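Local coordinates for protein FACT-Spt16 (Cicer arietinum, PDB 5CE6) that probably binds histones H3-H4 as the N-terminal domain of SPT16, a subunit of the FACT histone chaperone that acts in transcription, at residues T31-K34 with A35-H39; A72-L75 with W76-F80. All coordinates share one frame; numbering follows the deposited sequence.

Contact 1 of 2, residues T31-K34 with A35-H39; sequences TRLK and AFYSH
L33 and Y37 illustrate how residues one helical turn apart pack on a common face: their side chains lie next to each other and point the same way, beside the backbone bond from Y37 N to L33 O, which is nearly straight (176° at the hydrogen). Followed outward, the tyrosine meets first the carbonyl and then the methyl of L33. Its CB rests 3.6 Å from L33 O, Y37 CG faces the same oxygen at 4.0 Å, and that oxygen lies at the ring edge, near the ring plane, 3.5 Å from Y37 CD1. Farther out the partner changes from carbonyl to methyl, for Y37 CE1 is 3.8 Å from L33 CD1. L33 sends its CG anti to the backbone N (chi1 -170°), which places its CD1 alongside the outer carbons CD1 and CE1 of the tyrosine; the same methyl lies near the edge of the F36 ring, 4.4 Å from F36 CD2. At the tip, Y37 OH is hydrogen-bonded to T90 O. Were the ring cut back to an alanine here, L33 CD1 would probably lose its aromatic neighbour and T90 O its hydroxyl mate. K34 O is gripped twice by S38: the amide N approaches at 2.8 Å, while OG, turned back beside its own backbone N, donates at 3.1 Å from above the carbonyl plane. K34 and S38 lie on the exposed side of this part of helix 26-42, L33 and F36 on the buried side. L33 and Y37 face helix 110-117, touching V117, and meet F89 of strand 85-89, whereas F36 reaches L194 of helix 188-196.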
ATOM      1  N   THR A  31     -16.983  13.814  -8.587  1.00 23.65           N
ATOM      2  CA  THR A  31     -15.965  13.543  -9.589  1.00 26.32           C
ATOM      3  C   THR A  31     -15.574  12.074  -9.578  1.00 24.58           C
ATOM      4  O   THR A  31     -15.477  11.429 -10.631  1.00 21.33           O
ATOM      5  CB  THR A  31     -14.714  14.405  -9.358  1.00 32.36           C
ATOM      6  OG1 THR A  31     -15.053  15.784  -9.545  1.00 36.29           O
ATOM      7  CG2 THR A  31     -13.623  14.033 -10.337  1.00 32.91           C
ATOM      8  N   ARG A  32     -15.373  11.536  -8.382  1.00 20.28           N
ATOM      9  CA  ARG A  32     -14.951  10.152  -8.249  1.00 16.70           C
ATOM     10  C   ARG A  32     -16.074   9.143  -8.514  1.00 16.68           C
ATOM     11  O   ARG A  32     -15.814   8.080  -9.085  1.00 19.36           O
ATOM     12  CB  ARG A  32     -14.251   9.934  -6.906  1.00 19.56           C
ATOM     13  CG  ARG A  32     -12.871  10.603  -6.880  1.00 24.86           C
ATOM     14  CD  ARG A  32     -12.149  10.466  -5.550  1.00 24.86           C
ATOM     15  NE  ARG A  32     -10.941  11.293  -5.536  1.00 26.51           N
ATOM     16  CZ  ARG A  32     -10.151  11.474  -4.480  1.00 20.07           C
ATOM     17  NH1 ARG A  32     -10.425  10.894  -3.326  1.00 19.63           N
ATOM     18  NH2 ARG A  32      -9.087  12.265  -4.581  1.00 20.59           N
ATOM     19  N   LEU A  33     -17.315   9.483  -8.149  1.00 21.70           N
ATOM     20  CA  LEU A  33     -18.445   8.606  -8.454  1.00 18.93           C
ATOM     21  C   LEU A  33     -18.624   8.509  -9.972  1.00 18.81           C
ATOM     22  O   LEU A  33     -18.891   7.433 -10.519  1.00 24.62           O
ATOM     23  CB  LEU A  33     -19.736   9.096  -7.777  1.00 23.61           C
ATOM     24  CG  LEU A  33     -20.960   8.175  -7.812  1.00 22.67           C
ATOM     25  CD1 LEU A  33     -20.639   6.866  -7.119  1.00 17.19           C
ATOM     26  CD2 LEU A  33     -22.162   8.840  -7.154  1.00 25.27           C
ATOM     27  N   LYS A  34     -18.457   9.640 -10.650  1.00 25.82           N
ATOM     28  CA  LYS A  34     -18.529   9.676 -12.105  1.00 23.88           C
ATOM     29  C   LYS A  34     -17.418   8.831 -12.719  1.00 23.77           C
ATOM     30  O   LYS A  34     -17.660   8.030 -13.624  1.00 21.80           O
ATOM     31  CB  LYS A  34     -18.423  11.120 -12.595  1.00 23.97           C
ATOM     32  CG  LYS A  34     -18.912  11.347 -14.016  1.00 34.66           C
ATOM     33  CD  LYS A  34     -19.797  12.588 -14.078  1.00 47.05           C
ATOM     34  CE  LYS A  34     -19.238  13.705 -13.202  1.00 52.71           C
ATOM     35  NZ  LYS A  34     -20.217  14.810 -13.000  1.00 57.32           N
ATOM     36  N   ALA A  35     -16.204   9.012 -12.208  1.00 21.72           N
ATOM     37  CA  ALA A  35     -15.049   8.252 -12.679  1.00 22.51           C
ATOM     38  C   ALA A  35     -15.291   6.756 -12.531  1.00 24.54           C
ATOM     39  O   ALA A  35     -15.027   5.985 -13.453  1.00 20.84           O
ATOM     40  CB  ALA A  35     -13.794   8.665 -11.927  1.00 26.16           C
ATOM     41  N   PHE A  36     -15.808   6.363 -11.368  1.00 19.77           N
ATOM     42  CA  PHE A  36     -16.162   4.973 -11.087  1.00 20.07           C
ATOM     43  C   PHE A  36     -17.218   4.445 -12.078  1.00 18.91           C
ATOM     44  O   PHE A  36     -16.993   3.433 -12.742  1.00 19.50           O
ATOM     45  CB  PHE A  36     -16.657   4.867  -9.629  1.00 17.37           C
ATOM     46  CG  PHE A  36     -17.154   3.499  -9.232  1.00 20.28           C
ATOM     47  CD1 PHE A  36     -16.619   2.344  -9.784  1.00 22.21           C
ATOM     48  CD2 PHE A  36     -18.174   3.377  -8.298  1.00 27.50           C
ATOM     49  CE1 PHE A  36     -17.085   1.092  -9.408  1.00 24.22           C
ATOM     50  CE2 PHE A  36     -18.642   2.130  -7.912  1.00 24.71           C
ATOM     51  CZ  PHE A  36     -18.100   0.988  -8.468  1.00 27.03           C
ATOM     52  N   TYR A  37     -18.368   5.111 -12.175  1.00 18.25           N
ATOM     53  CA  TYR A  37     -19.420   4.638 -13.078  1.00 19.35           C
ATOM     54  C   TYR A  37     -18.979   4.596 -14.547  1.00 23.70           C
ATOM     55  O   TYR A  37     -19.361   3.688 -15.290  1.00 23.34           O
ATOM     56  CB  TYR A  37     -20.710   5.454 -12.917  1.00 19.00           C
ATOM     57  CG  TYR A  37     -21.633   4.881 -11.874  1.00 19.05           C
ATOM     58  CD1 TYR A  37     -21.279   4.885 -10.532  1.00 26.80           C
ATOM     59  CD2 TYR A  37     -22.842   4.316 -12.235  1.00 20.10           C
ATOM     60  CE1 TYR A  37     -22.117   4.347  -9.567  1.00 23.43           C
ATOM     61  CE2 TYR A  37     -23.698   3.777 -11.276  1.00 23.46           C
ATOM     62  CZ  TYR A  37     -23.320   3.795  -9.947  1.00 21.61           C
ATOM     63  OH  TYR A  37     -24.152   3.265  -8.988  1.00 22.14           O
ATOM     64  N   SER A  38     -18.169   5.569 -14.952  1.00 24.36           N
ATOM     65  CA  SER A  38     -17.628   5.596 -16.309  1.00 21.65           C
ATOM     66  C   SER A  38     -16.721   4.401 -16.579  1.00 22.68           C
ATOM     67  O   SER A  38     -16.867   3.716 -17.595  1.00 29.53           O
ATOM     68  CB  SER A  38     -16.852   6.891 -16.544  1.00 27.00           C
ATOM     69  OG  SER A  38     -17.743   7.984 -16.683  1.00 36.08           O
ATOM     70  N   HIS A  39     -15.796   4.160 -15.657  1.00 19.66           N
ATOM     71  CA  HIS A  39     -14.801   3.098 -15.800  1.00 16.76           C
ATOM     72  C   HIS A  39     -15.511   1.754 -15.785  1.00 22.48           C
ATOM     73  O   HIS A  39     -15.219   0.865 -16.595  1.00 22.68           O
ATOM     74  CB  HIS A  39     -13.782   3.187 -14.665  1.00 22.33           C
ATOM     75  CG  HIS A  39     -12.546   2.375 -14.889  1.00 30.91           C
ATOM     76  ND1 HIS A  39     -12.502   1.012 -14.685  1.00 31.69           N
ATOM     77  CD2 HIS A  39     -11.299   2.735 -15.277  1.00 28.56           C
ATOM     78  CE1 HIS A  39     -11.286   0.567 -14.948  1.00 35.84           C
ATOM     79  NE2 HIS A  39     -10.536   1.595 -15.313  1.00 27.10           N
TER

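Contact 2 of 2, residues A72-L75 with W76-F80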
ATOM      1  N   ALA A  72     -10.516   1.150   1.174  1.00 16.45           N
ATOM      2  CA  ALA A  72      -9.953   2.123   0.248  1.00 11.25           C
ATOM      3  C   ALA A  72     -11.015   2.799  -0.621  1.00 16.41           C
ATOM      4  O   ALA A  72     -10.937   4.002  -0.873  1.00 12.45           O
ATOM      5  CB  ALA A  72      -8.881   1.469  -0.615  1.00 14.72           C
ATOM      6  N   LEU A  73     -12.008   2.040  -1.077  1.00 18.09           N
ATOM      7  CA  LEU A  73     -13.082   2.635  -1.870  1.00 19.43           C
ATOM      8  C   LEU A  73     -13.867   3.673  -1.071  1.00 17.33           C
ATOM      9  O   LEU A  73     -14.135   4.769  -1.571  1.00 16.14           O
ATOM     10  CB  LEU A  73     -14.023   1.572  -2.445  1.00 16.53           C
ATOM     11  CG  LEU A  73     -15.145   2.160  -3.299  1.00 19.17           C
ATOM     12  CD1 LEU A  73     -14.586   2.895  -4.506  1.00 15.94           C
ATOM     13  CD2 LEU A  73     -16.151   1.097  -3.727  1.00 19.01           C
ATOM     14  N   PHE A  74     -14.250   3.328   0.161  1.00 16.75           N
ATOM     15  CA  PHE A  74     -14.915   4.299   1.025  1.00 16.66           C
ATOM     16  C   PHE A  74     -14.079   5.555   1.251  1.00 15.14           C
ATOM     17  O   PHE A  74     -14.601   6.658   1.180  1.00 16.13           O
ATOM     18  CB  PHE A  74     -15.297   3.685   2.373  1.00 13.96           C
ATOM     19  CG  PHE A  74     -16.553   2.871   2.339  1.00 18.23           C
ATOM     20  CD1 PHE A  74     -17.796   3.490   2.427  1.00 25.77           C
ATOM     21  CD2 PHE A  74     -16.497   1.493   2.267  1.00 27.35           C
ATOM     22  CE1 PHE A  74     -18.966   2.742   2.415  1.00 24.17           C
ATOM     23  CE2 PHE A  74     -17.662   0.730   2.262  1.00 30.54           C
ATOM     24  CZ  PHE A  74     -18.895   1.353   2.336  1.00 29.96           C
ATOM     25  N   LEU A  75     -12.786   5.387   1.530  1.00 16.98           N
ATOM     26  CA  LEU A  75     -11.889   6.530   1.701  1.00 17.53           C
ATOM     27  C   LEU A  75     -11.774   7.355   0.420  1.00 18.10           C
ATOM     28  O   LEU A  75     -11.777   8.592   0.451  1.00 20.54           O
ATOM     29  CB  LEU A  75     -10.495   6.042   2.147  1.00 15.58           C
ATOM     30  CG  LEU A  75     -10.441   5.570   3.602  1.00 17.47           C
ATOM     31  CD1 LEU A  75      -9.155   4.808   3.878  1.00 21.38           C
ATOM     32  CD2 LEU A  75     -10.542   6.759   4.538  1.00 21.97           C
ATOM     33  N   TRP A  76     -11.667   6.666  -0.711  1.00 15.72           N
ATOM     34  CA  TRP A  76     -11.518   7.321  -2.002  1.00 15.91           C
ATOM     35  C   TRP A  76     -12.766   8.118  -2.338  1.00 16.75           C
ATOM     36  O   TRP A  76     -12.696   9.287  -2.730  1.00 17.49           O
ATOM     37  CB  TRP A  76     -11.257   6.259  -3.074  1.00 14.67           C
ATOM     38  CG  TRP A  76     -10.970   6.789  -4.449  1.00 17.34           C
ATOM     39  CD1 TRP A  76      -9.824   7.410  -4.873  1.00 18.43           C
ATOM     40  CD2 TRP A  76     -11.824   6.698  -5.593  1.00 16.41           C
ATOM     41  NE1 TRP A  76      -9.928   7.728  -6.207  1.00 21.53           N
ATOM     42  CE2 TRP A  76     -11.143   7.294  -6.675  1.00 18.79           C
ATOM     43  CE3 TRP A  76     -13.103   6.170  -5.806  1.00 19.59           C
ATOM     44  CZ2 TRP A  76     -11.706   7.387  -7.949  1.00 20.77           C
ATOM     45  CZ3 TRP A  76     -13.653   6.251  -7.068  1.00 16.24           C
ATOM     46  CH2 TRP A  76     -12.961   6.861  -8.124  1.00 17.56           C
ATOM     47  N   LEU A  77     -13.920   7.489  -2.150  1.00 17.82           N
ATOM     48  CA  LEU A  77     -15.186   8.083  -2.560  1.00 19.75           C
ATOM     49  C   LEU A  77     -15.667   9.155  -1.574  1.00 20.75           C
ATOM     50  O   LEU A  77     -16.106  10.245  -1.981  1.00 20.67           O
ATOM     51  CB  LEU A  77     -16.242   6.977  -2.703  1.00 22.73           C
ATOM     52  CG  LEU A  77     -17.371   7.086  -3.728  1.00 35.08           C
ATOM     53  CD1 LEU A  77     -16.836   7.421  -5.114  1.00 34.24           C
ATOM     54  CD2 LEU A  77     -18.153   5.781  -3.777  1.00 27.96           C
ATOM     55  N   LEU A  78     -15.571   8.844  -0.282  1.00 21.89           N
ATOM     56  CA  LEU A  78     -16.226   9.632   0.766  1.00 22.63           C
ATOM     57  C   LEU A  78     -15.256  10.358   1.698  1.00 25.21           C
ATOM     58  O   LEU A  78     -15.652  11.273   2.422  1.00 24.68           O
ATOM     59  CB  LEU A  78     -17.154   8.734   1.590  1.00 18.11           C
ATOM     60  CG  LEU A  78     -18.335   8.141   0.813  1.00 22.66           C
ATOM     61  CD1 LEU A  78     -18.922   6.933   1.530  1.00 26.59           C
ATOM     62  CD2 LEU A  78     -19.402   9.192   0.591  1.00 24.79           C
ATOM     63  N   GLY A  79     -13.995   9.944   1.689  1.00 28.53           N
ATOM     64  CA  GLY A  79     -12.977  10.608   2.487  1.00 26.12           C
ATOM     65  C   GLY A  79     -12.902  10.113   3.917  1.00 23.79           C
ATOM     66  O   GLY A  79     -12.134  10.646   4.717  1.00 24.78           O
ATOM     67  N   PHE A  80     -13.704   9.100   4.244  1.00 25.44           N
ATOM     68  CA  PHE A  80     -13.765   8.551   5.596  1.00 23.49           C
ATOM     69  C   PHE A  80     -14.064   7.063   5.548  1.00 21.96           C
ATOM     70  O   PHE A  80     -14.661   6.570   4.588  1.00 23.75           O
ATOM     71  CB  PHE A  80     -14.871   9.227   6.428  1.00 31.26           C
ATOM     72  CG  PHE A  80     -14.706  10.710   6.581  1.00 33.43           C
ATOM     73  CD1 PHE A  80     -13.879  11.233   7.567  1.00 35.74           C
ATOM     74  CD2 PHE A  80     -15.382  11.581   5.739  1.00 34.14           C
ATOM     75  CE1 PHE A  80     -13.729  12.604   7.705  1.00 35.84           C
ATOM     76  CE2 PHE A  80     -15.235  12.949   5.868  1.00 36.68           C
ATOM     77  CZ  PHE A  80     -14.409  13.463   6.854  1.00 36.25           C
TER
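L75, W76 and F74 lie in the last turns of helix 69-78, at a C-terminal cap formed by G79, a left-handed glycine of positive phi. L75, its CG anti to the carbonyl carbon (chi1 -73°), brings CD2 against the chain leaving the helix, and this methyl rests 3.7 Å from F80 C. F74 does similar work one residue earlier: its CB meets F80 O at 3.7 Å, and its ring edge receives the CD1 methyl of L78, 3.7 Å from F74 CD1, the two side chains running alongside each other. W76 makes its contacts with the preceding turn instead. Its CB sits 3.2 Å from A72 O, and its CE3 meets L73 CD1 at 3.8 Å, the methyl approaching the indole at a slant; beyond, F195 of helix 188-196 meets the indole edge-to-face. Regular bonding holds as far as L78 N to F74 O at 2.8 Å. After that G79 N has weak bonds to both F74 O and L75 O. At phi 85° a beta carbon on G79 would press against the carbonyl oxygen of L78, so glycine fits the turn; its CA instead makes a CA-H...O contact with L75 O at 3.1 Å.

From the N terminus, the chain runs through contact 1 in the middle of helix 26-42, passes through strand 53-58, and reaches contact 2 at the end of helix 69-78. Each contact is local, between residues mostly three or four apart, so neither closes a long loop; they stand in series, neither nested nor crossed, with centres about 13 Å apart. What joins them is contact between residues of the two helices: R32 NH1 is hydrogen-bonded to W76 O at 2.8 Å, the R32 guanidinium makes a cation-pi contact with the W76 indole, and L77 CD1 packs against L33 N. Both helices also reach F89 of strand 85-89 and helix 188-196, which ties the pair to the sheet of the N-terminal lobe.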